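PDB 5BPK: gamma-glutamyltranspeptidase (Ggt) from Helicobacter pylori 26695, which probably catalyses the hydrolysis and transfer of gamma-glutamyl groups from glutathione and related substrates, as an N-terminal nucleophile (Ntn) hydrolase. Local coordinates for residues Ala99-Pro107 with Gly135-Met146; Leu155-Ala166 with Lys218-Leu226. All coordinates share one frame; numbering follows the deposited sequence.

Contact 1 of 2, residues Ala99-Pro107 with Gly135-Met146; sequences ALDFREKAP and GVPGTVAGMEAM. With 4UD ((2S)-amino[(5S)-4,5-dihydro-1,2-oxazol-5-yl]acetic acid), chain O; EDO (1,2-ethanediol), chain M.
Phe102 packs against the first turn of helix 139-146, where Gly142 lets the ring in and Gly138 makes room for the carbonyl of Phe102. Its CB is 3.6 Å from Gly142 CA, and the ring runs on toward Thr139 and Met143. The hydroxyl of Thr139, which is bonded to Asn81, sits at the ring edge in its plane, 4.0 Å from CE2. Met143 bends back on itself to bring CE within 3.8 Å of Phe102 CZ. Phe102 takes the first torsion that wedges CG between its own N and carbonyl carbon (chi1 59°), and this turns the ring across the helix, with CD2 by Thr139 CA. Two residues back on the strand, Leu100 meets the next helical turn, crossing Met146 at about a right angle, and its CD2 also touches Gly142 O at 3.4 Å. Beyond the strand the two segments meet through their backbones: Val136 N gives a nearly straight bond of 2.7 Å to Lys105 O (170° at the hydrogen), while Val136 CG2 lies beside the same carbonyl oxygen and reaches Pro107. Arg103 points away from the helix. Its NH1 donates to O9 of the bound inhibitor at 2.9 Å, and the guanidinium also forms salt bridges with Glu40 and Asp43 of the partner chain. Strand 97-102 against helix 139-150 is thus the sheet-on-helix packing of the Ntn-hydrolase fold, the strand's end leading to the ligand site, consistent with the gamma-glutamyl pocket.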
loop_
_atom_site.group_PDB
_atom_site.type_symbol
_atom_site.label_atom_id
_atom_site.label_comp_id
_atom_site.label_asym_id
_atom_site.label_seq_id
_atom_site.Cartn_x
_atom_site.Cartn_y
_atom_site.Cartn_z
ATOM N N ALA A 99 6.884 11.103 -7.455
ATOM C CA ALA A 99 5.858 10.144 -7.050
ATOM C C ALA A 99 5.099 9.731 -8.294
ATOM O O ALA A 99 4.674 10.586 -9.074
ATOM C CB ALA A 99 4.920 10.758 -6.042
ATOM N N LEU A 100 4.969 8.431 -8.506
ATOM C CA LEU A 100 4.198 7.906 -9.613
ATOM C C LEU A 100 2.845 7.396 -9.108
ATOM O O LEU A 100 2.783 6.522 -8.256
ATOM C CB LEU A 100 4.957 6.779 -10.304
ATOM C CG LEU A 100 4.258 6.115 -11.488
ATOM C CD1 LEU A 100 3.944 7.093 -12.593
ATOM C CD2 LEU A 100 5.100 4.940 -11.985
ATOM N N ASP A 101 1.786 7.971 -9.656
ATOM C CA ASP A 101 0.404 7.594 -9.387
ATOM C C ASP A 101 -0.021 6.634 -10.501
ATOM O O ASP A 101 -0.257 7.062 -11.639
ATOM C CB ASP A 101 -0.450 8.890 -9.368
ATOM C CG ASP A 101 -1.957 8.655 -9.366
ATOM O OD1 ASP A 101 -2.437 7.505 -9.436
ATOM O OD2 ASP A 101 -2.669 9.689 -9.328
ATOM N N PHE A 102 -0.105 5.341 -10.171
ATOM C CA PHE A 102 -0.766 4.363 -11.031
ATOM C C PHE A 102 -1.984 3.737 -10.327
ATOM O O PHE A 102 -2.278 2.552 -10.450
ATOM C CB PHE A 102 0.223 3.341 -11.625
ATOM C CG PHE A 102 1.001 2.515 -10.620
ATOM C CD1 PHE A 102 2.187 2.982 -10.073
ATOM C CD2 PHE A 102 0.617 1.214 -10.338
ATOM C CE1 PHE A 102 2.929 2.187 -9.207
ATOM C CE2 PHE A 102 1.354 0.416 -9.452
ATOM C CZ PHE A 102 2.520 0.912 -8.891
ATOM N N ARG A 103 -2.696 4.591 -9.604
ATOM C CA ARG A 103 -3.936 4.223 -8.926
ATOM C C ARG A 103 -5.050 3.971 -9.937
ATOM O O ARG A 103 -5.139 4.644 -10.966
ATOM C CB ARG A 103 -4.333 5.352 -7.980
ATOM C CG ARG A 103 -5.588 5.139 -7.150
ATOM C CD ARG A 103 -5.442 4.034 -6.118
ATOM N NE ARG A 103 -6.437 4.180 -5.052
ATOM C CZ ARG A 103 -6.585 3.342 -4.029
ATOM N NH1 ARG A 103 -5.846 2.256 -3.927
ATOM N NH2 ARG A 103 -7.499 3.581 -3.101
ATOM N N GLU A 104 -5.941 3.028 -9.630
ATOM C CA GLU A 104 -7.086 2.779 -10.503
ATOM C C GLU A 104 -7.988 4.002 -10.599
ATOM O O GLU A 104 -8.057 4.820 -9.671
ATOM C CB GLU A 104 -7.915 1.588 -10.047
ATOM C CG GLU A 104 -7.150 0.278 -9.923
ATOM C CD GLU A 104 -6.695 0.006 -8.501
ATOM O OE1 GLU A 104 -6.067 0.908 -7.888
ATOM O OE2 GLU A 104 -6.966 -1.116 -8.015
ATOM N N LYS A 105 -8.693 4.101 -11.727
ATOM C CA LYS A 105 -9.687 5.146 -11.954
ATOM C C LYS A 105 -11.088 4.566 -11.940
ATOM O O LYS A 105 -11.320 3.457 -12.468
ATOM C CB LYS A 105 -9.465 5.789 -13.313
ATOM C CG LYS A 105 -8.163 6.540 -13.451
ATOM C CD LYS A 105 -7.812 6.816 -14.912
ATOM C CE LYS A 105 -8.811 7.714 -15.638
ATOM N NZ LYS A 105 -8.418 7.944 -17.070
ATOM N N ALA A 106 -12.040 5.329 -11.416
ATOM C CA ALA A 106 -13.437 4.961 -11.580
ATOM C C ALA A 106 -13.738 4.942 -13.073
ATOM O O ALA A 106 -13.310 5.837 -13.787
ATOM C CB ALA A 106 -14.350 5.939 -10.845
ATOM N N PRO A 107 -14.488 3.925 -13.552
ATOM C CA PRO A 107 -14.746 3.875 -14.982
ATOM C C PRO A 107 -15.596 5.046 -15.467
ATOM O O PRO A 107 -16.244 5.736 -14.664
ATOM C CB PRO A 107 -15.489 2.543 -15.153
ATOM C CG PRO A 107 -15.028 1.716 -14.017
ATOM C CD PRO A 107 -14.913 2.685 -12.883
ATOM N N GLY A 135 -12.019 -0.731 -10.263
ATOM C CA GLY A 135 -11.540 0.432 -10.998
ATOM C C GLY A 135 -10.681 0.006 -12.179
ATOM O O GLY A 135 -10.260 -1.150 -12.277
ATOM N N VAL A 136 -10.414 0.944 -13.083
ATOM C CA VAL A 136 -9.583 0.654 -14.256
ATOM C C VAL A 136 -8.139 0.380 -13.807
ATOM O O VAL A 136 -7.534 1.242 -13.192
ATOM C CB VAL A 136 -9.599 1.829 -15.261
ATOM C CG1 VAL A 136 -8.852 1.433 -16.516
ATOM C CG2 VAL A 136 -11.039 2.235 -15.599
ATOM N N PRO A 137 -7.588 -0.825 -14.096
ATOM C CA PRO A 137 -6.251 -1.161 -13.574
ATOM C C PRO A 137 -5.130 -0.240 -14.063
ATOM O O PRO A 137 -5.070 0.092 -15.262
ATOM C CB PRO A 137 -6.009 -2.565 -14.108
ATOM C CG PRO A 137 -7.397 -3.149 -14.273
ATOM C CD PRO A 137 -8.224 -1.983 -14.750
ATOM N N GLY A 138 -4.244 0.126 -13.141
ATOM C CA GLY A 138 -3.099 0.980 -13.421
ATOM C C GLY A 138 -1.735 0.328 -13.363
ATOM O O GLY A 138 -0.769 0.917 -13.834
ATOM N N THR A 139 -1.631 -0.872 -12.770
ATOM C CA THR A 139 -0.315 -1.487 -12.534
ATOM C C THR A 139 0.558 -1.626 -13.773
ATOM O O THR A 139 1.724 -1.270 -13.731
ATOM C CB THR A 139 -0.459 -2.836 -11.846
ATOM O OG1 THR A 139 -1.010 -2.600 -10.545
ATOM C CG2 THR A 139 0.881 -3.593 -11.734
ATOM N N VAL A 140 0.007 -2.147 -14.867
ATOM C CA VAL A 140 0.833 -2.377 -16.048
ATOM C C VAL A 140 1.362 -1.044 -16.609
ATOM O O VAL A 140 2.549 -0.924 -16.983
ATOM C CB VAL A 140 0.081 -3.172 -17.123
ATOM C CG1 VAL A 140 0.893 -3.239 -18.401
ATOM C CG2 VAL A 140 -0.237 -4.596 -16.597
ATOM N N ALA A 141 0.491 -0.041 -16.624
ATOM C CA ALA A 141 0.873 1.304 -17.048
ATOM C C ALA A 141 1.947 1.901 -16.129
ATOM O O ALA A 141 2.862 2.589 -16.597
ATOM C CB ALA A 141 -0.351 2.199 -17.116
ATOM N N GLY A 142 1.830 1.633 -14.828
ATOM C CA GLY A 142 2.791 2.126 -13.855
ATOM C C GLY A 142 4.157 1.496 -14.036
ATOM O O GLY A 142 5.179 2.196 -14.004
ATOM N N MET A 143 4.185 0.173 -14.215
ATOM C CA MET A 143 5.456 -0.519 -14.436
ATOM C C MET A 143 6.156 0.021 -15.671
ATOM O O MET A 143 7.356 0.314 -15.626
ATOM C CB MET A 143 5.262 -2.033 -14.582
ATOM C CG MET A 143 4.749 -2.748 -13.332
ATOM S SD MET A 143 5.753 -2.567 -11.844
ATOM C CE MET A 143 4.726 -1.479 -10.880
ATOM N N GLU A 144 5.411 0.180 -16.763
ATOM C CA GLU A 144 6.017 0.661 -18.002
ATOM C C GLU A 144 6.500 2.112 -17.877
ATOM O O GLU A 144 7.589 2.463 -18.351
ATOM C CB GLU A 144 5.053 0.532 -19.180
ATOM C CG GLU A 144 5.721 0.867 -20.506
ATOM C CD GLU A 144 4.783 0.759 -21.680
ATOM O OE1 GLU A 144 4.840 -0.275 -22.364
ATOM O OE2 GLU A 144 3.991 1.704 -21.904
ATOM N N ALA A 145 5.685 2.954 -17.253
ATOM C CA ALA A 145 6.021 4.366 -17.069
ATOM C C ALA A 145 7.348 4.555 -16.336
ATOM O O ALA A 145 8.208 5.327 -16.781
ATOM C CB ALA A 145 4.899 5.087 -16.334
ATOM N N MET A 146 7.542 3.854 -15.222
ATOM C CA MET A 146 8.807 4.031 -14.501
ATOM C C MET A 146 9.988 3.430 -15.273
ATOM O O MET A 146 11.063 4.020 -15.302
ATOM C CB MET A 146 8.750 3.561 -13.041
ATOM C CG MET A 146 8.622 2.101 -12.776
ATOM S SD MET A 146 8.629 1.901 -10.969
ATOM C CE MET A 146 7.028 1.174 -10.691
HETATM C C3 4UD O . -3.660 -2.631 1.118
HETATM C C4 4UD O . -4.738 -0.863 0.318
HETATM C C5 4UD O . -4.972 -2.355 0.472
HETATM C C6 4UD O . -6.002 0.010 0.316
HETATM C C8 4UD O . -5.543 1.427 0.058
HETATM O O9 4UD O . -5.319 1.815 -1.063
HETATM O O10 4UD O . -5.369 2.287 1.088
HETATM N N7 4UD O . -6.905 -0.389 -0.773
HETATM O O2 4UD O . -3.954 -0.479 1.444
HETATM N N1 4UD O . -3.173 -1.547 1.625
HETATM C C1 EDO M . 5.313 7.630 -18.880
HETATM O O1 EDO M . 4.543 8.651 -18.245
HETATM C C2 EDO M . 6.732 7.638 -18.322
HETATM O O2 EDO M . 7.610 6.870 -19.158
#

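Contact 2 of 2, residues Leu155-Ala166 with Lys218-Leu226; sequences LSQLIDPAIKLA and KTLNQIKTL
Ile163 and Leu220 slide past each other in opposite directions in the tight part of this nearly antiparallel helix pair (171°, axes 9.2 Å apart), with Ile163 CG1 3.6 Å from Leu220 CB. On the buried side Leu220 sends CD1 toward the methyls of Ala162 and Ala166, small residues that let the leucine lie close to the opposite backbone. Ile159 reaches across with CG1 anti to its N (chi1 -158°), which carries CD1 to 3.9 Å from Ile223 CG2, the two side chains crossing at about a right angle. Leu155 closes this end, its CD2 3.4 Å from Ile223 O. Phe70 and Val74 of helix 61-75 pack on this apolar side.

The other side is more open and held by charge. Lys224 is stretched out fully, and its methylenes lie as a knob in a hole formed by Ser156, Ile159, Asp160 and Ile163: CB is 3.7 Å from Ile159 CG2, and CD the same from Ile163 CD1. Its NZ then meets Asp160 OD1 at 2.6 Å, a salt bridge on the syn lone pair of that oxygen. The amide of Asn221 flanks Ile163 on this partly exposed margin, with ND2 3.6 Å from CG2. Taken together, this is an antiparallel helix pair with an apolar seam, a single lysine knob and a salt bridge at the margin.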
loop_
_atom_site.group_PDB
_atom_site.type_symbol
_atom_site.label_atom_id
_atom_site.label_comp_id
_atom_site.label_asym_id
_atom_site.label_seq_id
_atom_site.Cartn_x
_atom_site.Cartn_y
_atom_site.Cartn_z
ATOM N N LEU A 155 12.168 -4.351 -20.992
ATOM C CA LEU A 155 10.992 -4.993 -20.410
ATOM C C LEU A 155 11.065 -6.517 -20.537
ATOM O O LEU A 155 10.754 -7.211 -19.593
ATOM C CB LEU A 155 9.698 -4.467 -21.039
ATOM C CG LEU A 155 8.391 -5.047 -20.468
ATOM C CD1 LEU A 155 8.199 -4.652 -19.004
ATOM C CD2 LEU A 155 7.203 -4.607 -21.306
ATOM N N SER A 156 11.493 -7.040 -21.691
ATOM C CA SER A 156 11.567 -8.503 -21.878
ATOM C C SER A 156 12.416 -9.209 -20.816
ATOM O O SER A 156 12.019 -10.259 -20.280
ATOM C CB SER A 156 12.079 -8.857 -23.286
ATOM O OG SER A 156 13.374 -8.326 -23.524
ATOM N N GLN A 157 13.572 -8.633 -20.502
ATOM C CA GLN A 157 14.465 -9.193 -19.490
ATOM C C GLN A 157 13.802 -9.197 -18.120
ATOM O O GLN A 157 13.989 -10.125 -17.332
ATOM C CB GLN A 157 15.751 -8.374 -19.357
ATOM C CG GLN A 157 16.625 -8.249 -20.581
ATOM C CD GLN A 157 17.819 -7.353 -20.301
ATOM O OE1 GLN A 157 18.801 -7.785 -19.696
ATOM N NE2 GLN A 157 17.728 -6.088 -20.714
ATOM N N LEU A 158 13.057 -8.135 -17.833
ATOM C CA LEU A 158 12.501 -7.927 -16.498
ATOM C C LEU A 158 11.220 -8.718 -16.262
ATOM O O LEU A 158 10.916 -9.083 -15.118
ATOM C CB LEU A 158 12.279 -6.432 -16.252
ATOM C CG LEU A 158 13.536 -5.560 -16.326
ATOM C CD1 LEU A 158 13.147 -4.091 -16.201
ATOM C CD2 LEU A 158 14.602 -5.945 -15.295
ATOM N N ILE A 159 10.482 -9.004 -17.332
ATOM C CA ILE A 159 9.205 -9.727 -17.225
ATOM C C ILE A 159 9.357 -11.241 -17.442
ATOM O O ILE A 159 8.505 -12.022 -17.022
ATOM C CB ILE A 159 8.144 -9.128 -18.195
ATOM C CG1 ILE A 159 6.715 -9.473 -17.745
ATOM C CG2 ILE A 159 8.402 -9.576 -19.663
ATOM C CD1 ILE A 159 5.668 -8.605 -18.403
ATOM N N ASP A 160 10.444 -11.662 -18.081
ATOM C CA ASP A 160 10.649 -13.086 -18.333
ATOM C C ASP A 160 10.568 -13.957 -17.070
ATOM O O ASP A 160 9.966 -15.028 -17.120
ATOM C CB ASP A 160 11.977 -13.348 -19.065
ATOM C CG ASP A 160 11.845 -13.278 -20.587
ATOM O OD1 ASP A 160 10.718 -13.213 -21.117
ATOM O OD2 ASP A 160 12.892 -13.298 -21.255
ATOM N N PRO A 161 11.154 -13.508 -15.935
ATOM C CA PRO A 161 11.059 -14.382 -14.752
ATOM C C PRO A 161 9.623 -14.637 -14.302
ATOM O O PRO A 161 9.273 -15.759 -13.923
ATOM C CB PRO A 161 11.844 -13.613 -13.684
ATOM C CG PRO A 161 12.863 -12.858 -14.473
ATOM C CD PRO A 161 12.142 -12.428 -15.728
ATOM N N ALA A 162 8.804 -13.599 -14.355
ATOM C CA ALA A 162 7.394 -13.728 -14.042
ATOM C C ALA A 162 6.704 -14.689 -15.008
ATOM O O ALA A 162 5.933 -15.543 -14.584
ATOM C CB ALA A 162 6.713 -12.347 -14.073
ATOM N N ILE A 163 6.999 -14.560 -16.302
ATOM C CA ILE A 163 6.411 -15.447 -17.310
ATOM C C ILE A 163 6.794 -16.906 -17.038
ATOM O O ILE A 163 5.942 -17.804 -17.108
ATOM C CB ILE A 163 6.837 -15.043 -18.744
ATOM C CG1 ILE A 163 6.228 -13.688 -19.124
ATOM C CG2 ILE A 163 6.389 -16.104 -19.741
ATOM C CD1 ILE A 163 6.805 -13.063 -20.393
ATOM N N LYS A 164 8.064 -17.133 -16.707
ATOM C CA LYS A 164 8.555 -18.480 -16.390
ATOM C C LYS A 164 7.768 -19.106 -15.234
ATOM O O LYS A 164 7.385 -20.270 -15.291
ATOM C CB LYS A 164 10.043 -18.440 -16.027
ATOM C CG LYS A 164 10.702 -19.803 -15.940
ATOM C CD LYS A 164 12.151 -19.703 -15.491
ATOM C CE LYS A 164 12.903 -21.012 -15.714
ATOM N NZ LYS A 164 14.381 -20.792 -15.771
ATOM N N LEU A 165 7.529 -18.317 -14.189
ATOM C CA LEU A 165 6.783 -18.790 -13.028
ATOM C C LEU A 165 5.310 -19.043 -13.342
ATOM O O LEU A 165 4.709 -19.955 -12.779
ATOM C CB LEU A 165 6.922 -17.806 -11.859
ATOM C CG LEU A 165 8.307 -17.868 -11.192
ATOM C CD1 LEU A 165 8.645 -16.584 -10.450
ATOM C CD2 LEU A 165 8.417 -19.073 -10.262
ATOM N N ALA A 166 4.722 -18.231 -14.217
ATOM C CA ALA A 166 3.336 -18.456 -14.626
ATOM C C ALA A 166 3.196 -19.728 -15.458
ATOM O O ALA A 166 2.287 -20.529 -15.242
ATOM C CB ALA A 166 2.781 -17.244 -15.386
ATOM N N LYS A 218 0.047 -16.011 -20.916
ATOM C CA LYS A 218 -0.361 -15.426 -22.198
ATOM C C LYS A 218 -0.459 -13.899 -22.103
ATOM O O LYS A 218 0.023 -13.182 -22.960
ATOM C CB LYS A 218 -1.718 -15.989 -22.664
ATOM C CG LYS A 218 -1.649 -17.138 -23.635
ATOM C CD LYS A 218 -3.029 -17.471 -24.220
ATOM C CE LYS A 218 -3.495 -16.469 -25.278
ATOM N NZ LYS A 218 -4.917 -16.711 -25.700
ATOM N N THR A 219 -1.099 -13.411 -21.051
ATOM C CA THR A 219 -1.251 -11.967 -20.870
ATOM C C THR A 219 0.100 -11.270 -20.680
ATOM O O THR A 219 0.365 -10.227 -21.290
ATOM C CB THR A 219 -2.177 -11.655 -19.693
ATOM O OG1 THR A 219 -3.442 -12.296 -19.916
ATOM C CG2 THR A 219 -2.372 -10.155 -19.555
ATOM N N LEU A 220 0.945 -11.858 -19.839
ATOM C CA LEU A 220 2.290 -11.339 -19.607
ATOM C C LEU A 220 3.110 -11.340 -20.891
ATOM O O LEU A 220 3.886 -10.413 -21.145
ATOM C CB LEU A 220 3.000 -12.143 -18.517
ATOM C CG LEU A 220 2.414 -11.999 -17.108
ATOM C CD1 LEU A 220 3.142 -12.914 -16.141
ATOM C CD2 LEU A 220 2.459 -10.554 -16.619
ATOM N N ASN A 221 2.913 -12.360 -21.719
ATOM C CA ASN A 221 3.605 -12.414 -23.012
ATOM C C ASN A 221 3.159 -11.312 -23.983
ATOM O O ASN A 221 3.976 -10.803 -24.752
ATOM C CB ASN A 221 3.461 -13.798 -23.649
ATOM C CG ASN A 221 4.632 -14.711 -23.332
ATOM O OD1 ASN A 221 5.770 -14.418 -23.704
ATOM N ND2 ASN A 221 4.362 -15.834 -22.673
ATOM N N GLN A 222 1.877 -10.948 -23.945
ATOM C CA GLN A 222 1.371 -9.808 -24.715
ATOM C C GLN A 222 2.047 -8.515 -24.272
ATOM O O GLN A 222 2.421 -7.675 -25.102
ATOM C CB GLN A 222 -0.154 -9.663 -24.583
ATOM C CG GLN A 222 -0.940 -10.666 -25.392
ATOM C CD GLN A 222 -0.628 -10.566 -26.885
ATOM O OE1 GLN A 222 0.092 -11.399 -27.429
ATOM N NE2 GLN A 222 -1.137 -9.524 -27.533
ATOM N N ILE A 223 2.228 -8.378 -22.965
ATOM C CA ILE A 223 2.889 -7.213 -22.405
ATOM C C ILE A 223 4.365 -7.207 -22.808
ATOM O O ILE A 223 4.889 -6.174 -23.211
ATOM C CB ILE A 223 2.702 -7.149 -20.871
ATOM C CG1 ILE A 223 1.208 -6.998 -20.532
ATOM C CG2 ILE A 223 3.519 -6.002 -20.266
ATOM C CD1 ILE A 223 0.841 -7.340 -19.073
ATOM N N LYS A 224 5.015 -8.369 -22.719
ATOM C CA LYS A 224 6.410 -8.515 -23.138
ATOM C C LYS A 224 6.597 -8.047 -24.578
ATOM O O LYS A 224 7.544 -7.329 -24.878
ATOM C CB LYS A 224 6.862 -9.973 -23.003
ATOM C CG LYS A 224 8.262 -10.272 -23.553
ATOM C CD LYS A 224 8.619 -11.725 -23.321
ATOM C CE LYS A 224 9.867 -12.141 -24.060
ATOM N NZ LYS A 224 10.284 -13.507 -23.662
ATOM N N THR A 225 5.689 -8.463 -25.455
ATOM C CA THR A 225 5.828 -8.230 -26.897
ATOM C C THR A 225 5.417 -6.824 -27.344
ATOM O O THR A 225 6.056 -6.245 -28.232
ATOM C CB THR A 225 5.028 -9.291 -27.698
ATOM O OG1 THR A 225 5.575 -10.590 -27.438
ATOM C CG2 THR A 225 5.098 -9.024 -29.200
ATOM N N LEU A 226 4.363 -6.284 -26.727
ATOM C CA LEU A 226 3.746 -5.021 -27.145
ATOM C C LEU A 226 3.852 -3.891 -26.118
ATOM O O LEU A 226 3.425 -2.765 -26.391
ATOM C CB LEU A 226 2.264 -5.251 -27.442
ATOM C CG LEU A 226 1.954 -6.319 -28.491
ATOM C CD1 LEU A 226 0.471 -6.568 -28.532
ATOM C CD2 LEU A 226 2.489 -5.883 -29.859
#

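Contact 1 is core and contact 2 lies farther out, their centres about 18 Å apart. Contact 1 sets a helix against the sheet and ends beside the inhibitor and the other chain, whereas contact 2 joins two helices with one margin toward solvent. The chemistry follows: glycines, an aromatic ring and a backbone bond serve the buried contact, while branched aliphatics and a lysine-aspartate salt bridge serve the outer one. The two pairs share no element, but helix 139-150 is followed in the chain by helix 155-168, and Val140 CG2 touches Ile223 CD1 at 3.8 Å. Helix 61-75 packs against both, through Phe70 on Met143 and on Leu155 and Ile159.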